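Local atomic coordinates of glucosamine kinase (Streptacidiphilus jiangxiensis, PDB entry 6HWJ), a protein that catalyses the ATP-dependent, magnesium-requiring phosphorylation of D-glucosamine to D-glucosamine 6-phosphate, and acts more weakly on glucose. Residues 40-52 and 56-68. Numbering follows the deposited sequence.
Sequences DLGEGHAVGVVRS and ARWTVPLVRDGAG
Strands 45-51 and 57-65 run antiparallel as the two arms of a beta hairpin, with Ala46 facing Leu62, Gly48 facing Val60 and Val50 facing Trp58 in hydrogen-bonded pairs. Gly48 N to Val60 O, at 2.8 Å, is among the straightest of these bonds. Pro61, which has no N-H to give, sits at a non-hydrogen-bonded position opposite Val47, so the ladder loses nothing there. Toward the hairpin loop, Ser52 N closes on Ala56 O at 2.9 Å.

On one face of the sheet the Trp58 indole turns its N-H edge to the loop: NE1 donates to Ser52 OG at 3.0 Å, almost within the ring plane. With chi1 at 40°, that hydroxyl lies between its own backbone N and carbonyl carbon, and it also bonds Asp54 in the loop. Further along, Val50 CG2 meets Val60 CG2 at 3.8 Å, and Leu62 CD1 lies 3.9 Å from Gly48 CA, over the strip where glycine has no side chain. On the other face, Val63 CG2 makes an off-centre CH-pi contact with the His45 ring, and Arg57 CD lies over one face of the Arg51 guanidinium, a detail less certain because the Arg51 side chain is poorly ordered. Asp36 and Glu174 pair with Arg51 and Arg57 respectively.

Strand 34-42 flanks 45-51, while strand 137-138 bonds to 57-65; helix 5-11 covers the Ala46 and Val50 face, where Trp5 touches Ala46 and Val9 touches Val50.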
ATOM      1  N   ASP A  40      12.633  18.339  18.252  1.00 30.68           N
ATOM      2  CA  ASP A  40      11.978  19.496  18.859  1.00 30.78           C
ATOM      3  C   ASP A  40      11.358  20.345  17.757  1.00 31.81           C
ATOM      4  O   ASP A  40      12.061  20.797  16.843  1.00 31.76           O
ATOM      5  CB  ASP A  40      12.993  20.288  19.669  1.00 36.36           C
ATOM      6  CG  ASP A  40      12.346  21.376  20.527  1.00 43.41           C
ATOM      7  OD1 ASP A  40      11.285  21.913  20.147  1.00 40.40           O
ATOM      8  OD2 ASP A  40      12.925  21.681  21.600  1.00 51.37           O
ATOM      9  N   LEU A  41      10.038  20.547  17.823  1.00 27.07           N
ATOM     10  CA  LEU A  41       9.342  21.332  16.815  1.00 25.04           C
ATOM     11  C   LEU A  41       9.042  22.752  17.280  1.00 27.89           C
ATOM     12  O   LEU A  41       8.403  23.499  16.543  1.00 33.58           O
ATOM     13  CB  LEU A  41       8.034  20.646  16.404  1.00 26.28           C
ATOM     14  CG  LEU A  41       8.163  19.275  15.740  1.00 27.14           C
ATOM     15  CD1 LEU A  41       6.792  18.622  15.593  1.00 29.05           C
ATOM     16  CD2 LEU A  41       8.844  19.379  14.400  1.00 29.92           C
ATOM     17  N   GLY A  42       9.467  23.125  18.474  1.00 30.29           N
ATOM     18  CA  GLY A  42       9.257  24.469  18.998  1.00 30.49           C
ATOM     19  C   GLY A  42       7.951  24.611  19.730  1.00 28.29           C
ATOM     20  O   GLY A  42       6.980  23.874  19.497  1.00 28.38           O
ATOM     21  N   GLU A  43       7.927  25.584  20.648  1.00 27.27           N
ATOM     22  CA  GLU A  43       6.697  26.021  21.321  1.00 31.20           C
ATOM     23  C   GLU A  43       6.008  24.877  22.067  1.00 30.15           C
ATOM     24  O   GLU A  43       4.777  24.829  22.167  1.00 26.53           O
ATOM     25  CB  GLU A  43       5.719  26.666  20.329  1.00 34.18           C
ATOM     26  CG  GLU A  43       6.323  27.809  19.511  1.00 41.60           C
ATOM     27  CD  GLU A  43       5.269  28.605  18.742  1.00 43.48           C
ATOM     28  OE1 GLU A  43       5.034  29.766  19.106  1.00 47.21           O
ATOM     29  OE2 GLU A  43       4.661  28.069  17.805  1.00 40.69           O
ATOM     30  N   GLY A  44       6.798  23.966  22.617  1.00 29.15           N
ATOM     31  CA  GLY A  44       6.279  22.849  23.379  1.00 31.51           C
ATOM     32  C   GLY A  44       5.865  21.639  22.577  1.00 30.44           C
ATOM     33  O   GLY A  44       5.254  20.723  23.148  1.00 26.85           O
ATOM     34  N   HIS A  45       6.154  21.603  21.283  1.00 25.24           N
ATOM     35  CA  HIS A  45       5.796  20.490  20.424  1.00 27.55           C
ATOM     36  C   HIS A  45       7.020  19.668  20.060  1.00 26.44           C
ATOM     37  O   HIS A  45       8.130  20.198  19.929  1.00 27.22           O
ATOM     38  CB  HIS A  45       5.104  20.996  19.126  1.00 27.37           C
ATOM     39  CG  HIS A  45       3.800  21.679  19.386  1.00 27.33           C
ATOM     40  ND1 HIS A  45       2.598  21.004  19.447  1.00 28.21           N
ATOM     41  CD2 HIS A  45       3.512  22.982  19.622  1.00 27.68           C
ATOM     42  CE1 HIS A  45       1.628  21.862  19.702  1.00 27.81           C
ATOM     43  NE2 HIS A  45       2.153  23.066  19.815  1.00 28.29           N
ATOM     44  N   ALA A  46       6.816  18.361  19.891  1.00 28.29           N
ATOM     45  CA  ALA A  46       7.927  17.498  19.530  1.00 25.04           C
ATOM     46  C   ALA A  46       7.430  16.183  18.945  1.00 25.54           C
ATOM     47  O   ALA A  46       6.250  15.838  19.050  1.00 25.15           O
ATOM     48  CB  ALA A  46       8.828  17.222  20.735  1.00 24.35           C
ATOM     49  N   VAL A  47       8.353  15.470  18.302  1.00 24.94           N
ATOM     50  CA  VAL A  47       8.141  14.097  17.868  1.00 23.92           C
ATOM     51  C   VAL A  47       9.125  13.231  18.632  1.00 25.82           C
ATOM     52  O   VAL A  47      10.343  13.441  18.550  1.00 28.54           O
ATOM     53  CB  VAL A  47       8.334  13.922  16.366  1.00 23.63           C
ATOM     54  CG1 VAL A  47       7.935  12.479  15.965  1.00 26.11           C
ATOM     55  CG2 VAL A  47       7.506  14.933  15.563  1.00 26.83           C
ATOM     56  N   GLY A  48       8.603  12.282  19.396  1.00 26.71           N
ATOM     57  CA  GLY A  48       9.417  11.397  20.191  1.00 25.46           C
ATOM     58  C   GLY A  48       9.408  10.004  19.586  1.00 28.87           C
ATOM     59  O   GLY A  48       8.399   9.572  19.027  1.00 27.34           O
ATOM     60  N   VAL A  49      10.547   9.335  19.673  1.00 28.63           N
ATOM     61  CA  VAL A  49      10.663   7.899  19.472  1.00 28.80           C
ATOM     62  C   VAL A  49      10.833   7.299  20.857  1.00 29.38           C
ATOM     63  O   VAL A  49      11.851   7.528  21.521  1.00 27.40           O
ATOM     64  CB  VAL A  49      11.837   7.550  18.552  1.00 30.16           C
ATOM     65  CG1 VAL A  49      11.997   6.045  18.465  1.00 31.83           C
ATOM     66  CG2 VAL A  49      11.621   8.166  17.167  1.00 28.50           C
ATOM     67  N   VAL A  50       9.811   6.588  21.323  1.00 28.87           N
ATOM     68  CA  VAL A  50       9.706   6.171  22.711  1.00 29.69           C
ATOM     69  C   VAL A  50       9.707   4.654  22.761  1.00 29.12           C
ATOM     70  O   VAL A  50       9.102   3.985  21.916  1.00 31.94           O
ATOM     71  CB  VAL A  50       8.452   6.750  23.389  1.00 28.52           C
ATOM     72  CG1 VAL A  50       8.370   6.347  24.846  1.00 31.91           C
ATOM     73  CG2 VAL A  50       8.454   8.276  23.248  1.00 28.68           C
ATOM     74  N   ARG A  51      10.400   4.123  23.751  1.00 28.68           N
ATOM     75  CA  ARG A  51      10.441   2.688  24.018  1.00 35.06           C
ATOM     76  C   ARG A  51       9.674   2.400  25.297  1.00 33.57           C
ATOM     77  O   ARG A  51       9.943   3.011  26.341  1.00 34.16           O
ATOM     78  CB  ARG A  51      11.892   2.224  24.120  1.00 43.89           C
ATOM     79  CG  ARG A  51      12.108   0.746  24.027  1.00 61.89           C
ATOM     80  CD  ARG A  51      13.600   0.422  24.164  1.00 75.98           C
ATOM     81  NE  ARG A  51      14.398   1.056  23.113  1.00 86.59           N
ATOM     82  CZ  ARG A  51      14.927   0.414  22.069  1.00 96.05           C
ATOM     83  NH1 ARG A  51      14.756  -0.896  21.917  1.00 99.23           N
ATOM     84  NH2 ARG A  51      15.637   1.088  21.176  1.00 98.76           N
ATOM     85  N   SER A  52       8.708   1.489  25.215  1.00 31.12           N
ATOM     86  CA  SER A  52       8.098   0.974  26.425  1.00 32.89           C
ATOM     87  C   SER A  52       8.999  -0.122  27.033  1.00 36.11           C
ATOM     88  O   SER A  52       9.962  -0.592  26.418  1.00 37.56           O
ATOM     89  CB  SER A  52       6.692   0.452  26.127  1.00 33.04           C
ATOM     90  OG  SER A  52       6.635  -0.246  24.898  1.00 32.77           O
ATOM     91  N   ALA A  56       9.152  -2.464  22.966  1.00 36.71           N
ATOM     92  CA  ALA A  56       8.384  -1.959  21.839  1.00 36.64           C
ATOM     93  C   ALA A  56       8.668  -0.473  21.626  1.00 32.41           C
ATOM     94  O   ALA A  56       8.764   0.298  22.583  1.00 35.42           O
ATOM     95  CB  ALA A  56       6.894  -2.172  22.063  1.00 41.17           C
ATOM     96  N   ARG A  57       8.814  -0.078  20.367  1.00 32.73           N
ATOM     97  CA  ARG A  57       9.146   1.293  19.999  1.00 33.77           C
ATOM     98  C   ARG A  57       7.945   1.968  19.364  1.00 31.77           C
ATOM     99  O   ARG A  57       7.150   1.330  18.668  1.00 32.54           O
ATOM    100  CB  ARG A  57      10.319   1.359  19.022  1.00 35.38           C
ATOM    101  CG  ARG A  57      11.647   0.997  19.615  1.00 41.12           C
ATOM    102  CD  ARG A  57      12.784   1.658  18.823  1.00 47.74           C
ATOM    103  NE  ARG A  57      12.741   1.337  17.398  1.00 48.92           N
ATOM    104  CZ  ARG A  57      13.550   1.872  16.487  1.00 48.51           C
ATOM    105  NH1 ARG A  57      13.436   1.525  15.213  1.00 48.65           N
ATOM    106  NH2 ARG A  57      14.465   2.757  16.847  1.00 45.59           N
ATOM    107  N   TRP A  58       7.841   3.283  19.581  1.00 32.31           N
ATOM    108  CA  TRP A  58       6.664   4.036  19.197  1.00 28.66           C
ATOM    109  C   TRP A  58       7.042   5.420  18.683  1.00 27.17           C
ATOM    110  O   TRP A  58       7.943   6.061  19.220  1.00 28.07           O
ATOM    111  CB  TRP A  58       5.710   4.226  20.403  1.00 32.07           C
ATOM    112  CG  TRP A  58       5.386   2.967  21.150  1.00 34.42           C
ATOM    113  CD1 TRP A  58       6.173   2.330  22.082  1.00 33.48           C
ATOM    114  CD2 TRP A  58       4.185   2.205  21.049  1.00 31.98           C
ATOM    115  NE1 TRP A  58       5.522   1.223  22.563  1.00 32.27           N
ATOM    116  CE2 TRP A  58       4.305   1.118  21.939  1.00 32.65           C
ATOM    117  CE3 TRP A  58       3.023   2.325  20.277  1.00 34.18           C
ATOM    118  CZ2 TRP A  58       3.304   0.150  22.078  1.00 35.05           C
ATOM    119  CZ3 TRP A  58       2.023   1.368  20.433  1.00 35.22           C
ATOM    120  CH2 TRP A  58       2.173   0.301  21.318  1.00 36.23           C
ATOM    121  N   THR A  59       6.329   5.886  17.669  1.00 27.78           N
ATOM    122  CA  THR A  59       6.360   7.292  17.271  1.00 27.94           C
ATOM    123  C   THR A  59       5.291   8.006  18.075  1.00 26.38           C
ATOM    124  O   THR A  59       4.124   7.612  18.031  1.00 26.96           O
ATOM    125  CB  THR A  59       6.089   7.481  15.782  1.00 29.96           C
ATOM    126  OG1 THR A  59       7.048   6.744  15.027  1.00 30.26           O
ATOM    127  CG2 THR A  59       6.155   8.973  15.386  1.00 30.65           C
ATOM    128  N   VAL A  60       5.682   9.058  18.787  1.00 26.64           N
ATOM    129  CA  VAL A  60       4.722   9.761  19.627  1.00 26.26           C
ATOM    130  C   VAL A  60       4.783  11.253  19.344  1.00 27.01           C
ATOM    131  O   VAL A  60       5.817  11.880  19.626  1.00 25.29           O
ATOM    132  CB  VAL A  60       4.982   9.494  21.121  1.00 26.68           C
ATOM    133  CG1 VAL A  60       3.826  10.069  21.928  1.00 27.14           C
ATOM    134  CG2 VAL A  60       5.146   7.995  21.390  1.00 27.28           C
ATOM    135  N   PRO A  61       3.719  11.862  18.802  1.00 25.77           N
ATOM    136  CA  PRO A  61       3.663  13.322  18.777  1.00 25.43           C
ATOM    137  C   PRO A  61       3.409  13.828  20.180  1.00 25.78           C
ATOM    138  O   PRO A  61       2.468  13.392  20.848  1.00 27.08           O
ATOM    139  CB  PRO A  61       2.489  13.626  17.828  1.00 28.77           C
ATOM    140  CG  PRO A  61       1.568  12.458  18.022  1.00 31.25           C
ATOM    141  CD  PRO A  61       2.468  11.254  18.301  1.00 26.33           C
ATOM    142  N   LEU A  62       4.259  14.738  20.637  1.00 25.48           N
ATOM    143  CA  LEU A  62       4.253  15.162  22.021  1.00 25.88           C
ATOM    144  C   LEU A  62       3.970  16.652  22.141  1.00 27.42           C
ATOM    145  O   LEU A  62       4.374  17.464  21.295  1.00 25.41           O
ATOM    146  CB  LEU A  62       5.596  14.853  22.700  1.00 28.03           C
ATOM    147  CG  LEU A  62       5.903  13.367  22.853  1.00 30.64           C
ATOM    148  CD1 LEU A  62       7.405  13.199  23.061  1.00 29.88           C
ATOM    149  CD2 LEU A  62       5.128  12.752  24.010  1.00 30.98           C
ATOM    150  N   VAL A  63       3.301  17.001  23.228  1.00 26.66           N
ATOM    151  CA  VAL A  63       3.050  18.401  23.568  1.00 31.00           C
ATOM    152  C   VAL A  63       3.213  18.564  25.069  1.00 31.55           C
ATOM    153  O   VAL A  63       2.683  17.771  25.862  1.00 30.58           O
ATOM    154  CB  VAL A  63       1.654  18.855  23.102  1.00 33.96           C
ATOM    155  CG1 VAL A  63       0.578  18.139  23.893  1.00 36.26           C
ATOM    156  CG2 VAL A  63       1.518  20.376  23.230  1.00 36.54           C
ATOM    157  N   ARG A  64       3.957  19.579  25.470  1.00 32.42           N
ATOM    158  CA  ARG A  64       4.027  19.907  26.885  1.00 34.64           C
ATOM    159  C   ARG A  64       2.724  20.583  27.297  1.00 35.72           C
ATOM    160  O   ARG A  64       2.233  21.479  26.616  1.00 39.78           O
ATOM    161  CB  ARG A  64       5.241  20.784  27.165  1.00 36.21           C
ATOM    162  CG  ARG A  64       6.570  20.006  27.075  1.00 35.97           C
ATOM    163  CD  ARG A  64       7.789  20.899  27.266  1.00 40.42           C
ATOM    164  NE  ARG A  64       9.051  20.185  27.080  1.00 42.81           N
ATOM    165  CZ  ARG A  64      10.013  20.104  27.991  1.00 51.73           C
ATOM    166  NH1 ARG A  64       9.879  20.694  29.182  1.00 55.49           N
ATOM    167  NH2 ARG A  64      11.115  19.428  27.717  1.00 52.56           N
ATOM    168  N   ASP A  65       2.121  20.103  28.383  1.00 33.53           N
ATOM    169  CA  ASP A  65       0.877  20.655  28.900  1.00 31.78           C
ATOM    170  C   ASP A  65       1.065  20.847  30.388  1.00 33.13           C
ATOM    171  O   ASP A  65       1.470  19.907  31.078  1.00 31.04           O
ATOM    172  CB  ASP A  65      -0.315  19.737  28.608  1.00 30.90           C
ATOM    173  CG  ASP A  65      -1.663  20.414  28.886  1.00 34.73           C
ATOM    174  OD1 ASP A  65      -1.788  21.121  29.907  1.00 33.83           O
ATOM    175  OD2 ASP A  65      -2.607  20.226  28.088  1.00 33.25           O
ATOM    176  N   GLY A  66       0.795  22.062  30.869  1.00 31.67           N
ATOM    177  CA  GLY A  66       0.963  22.364  32.276  1.00 34.60           C
ATOM    178  C   GLY A  66       0.074  21.557  33.183  1.00 32.72           C
ATOM    179  O   GLY A  66       0.340  21.468  34.386  1.00 33.20           O
ATOM    180  N   ALA A  67      -0.985  20.957  32.639  1.00 32.57           N
ATOM    181  CA  ALA A  67      -1.826  20.090  33.461  1.00 36.22           C
ATOM    182  C   ALA A  67      -1.057  18.842  33.896  1.00 43.82           C
ATOM    183  O   ALA A  67      -0.922  18.568  35.099  1.00 52.78           O
ATOM    184  CB  ALA A  67      -3.097  19.717  32.700  1.00 34.41           C
ATOM    185  N   GLY A  68      -0.527  18.089  32.940  1.00 42.87           N
ATOM    186  CA  GLY A  68       0.106  16.820  33.264  1.00 41.21           C
ATOM    187  C   GLY A  68       1.599  16.730  33.003  1.00 38.50           C
ATOM    188  O   GLY A  68       2.216  15.695  33.269  1.00 40.12           O
TER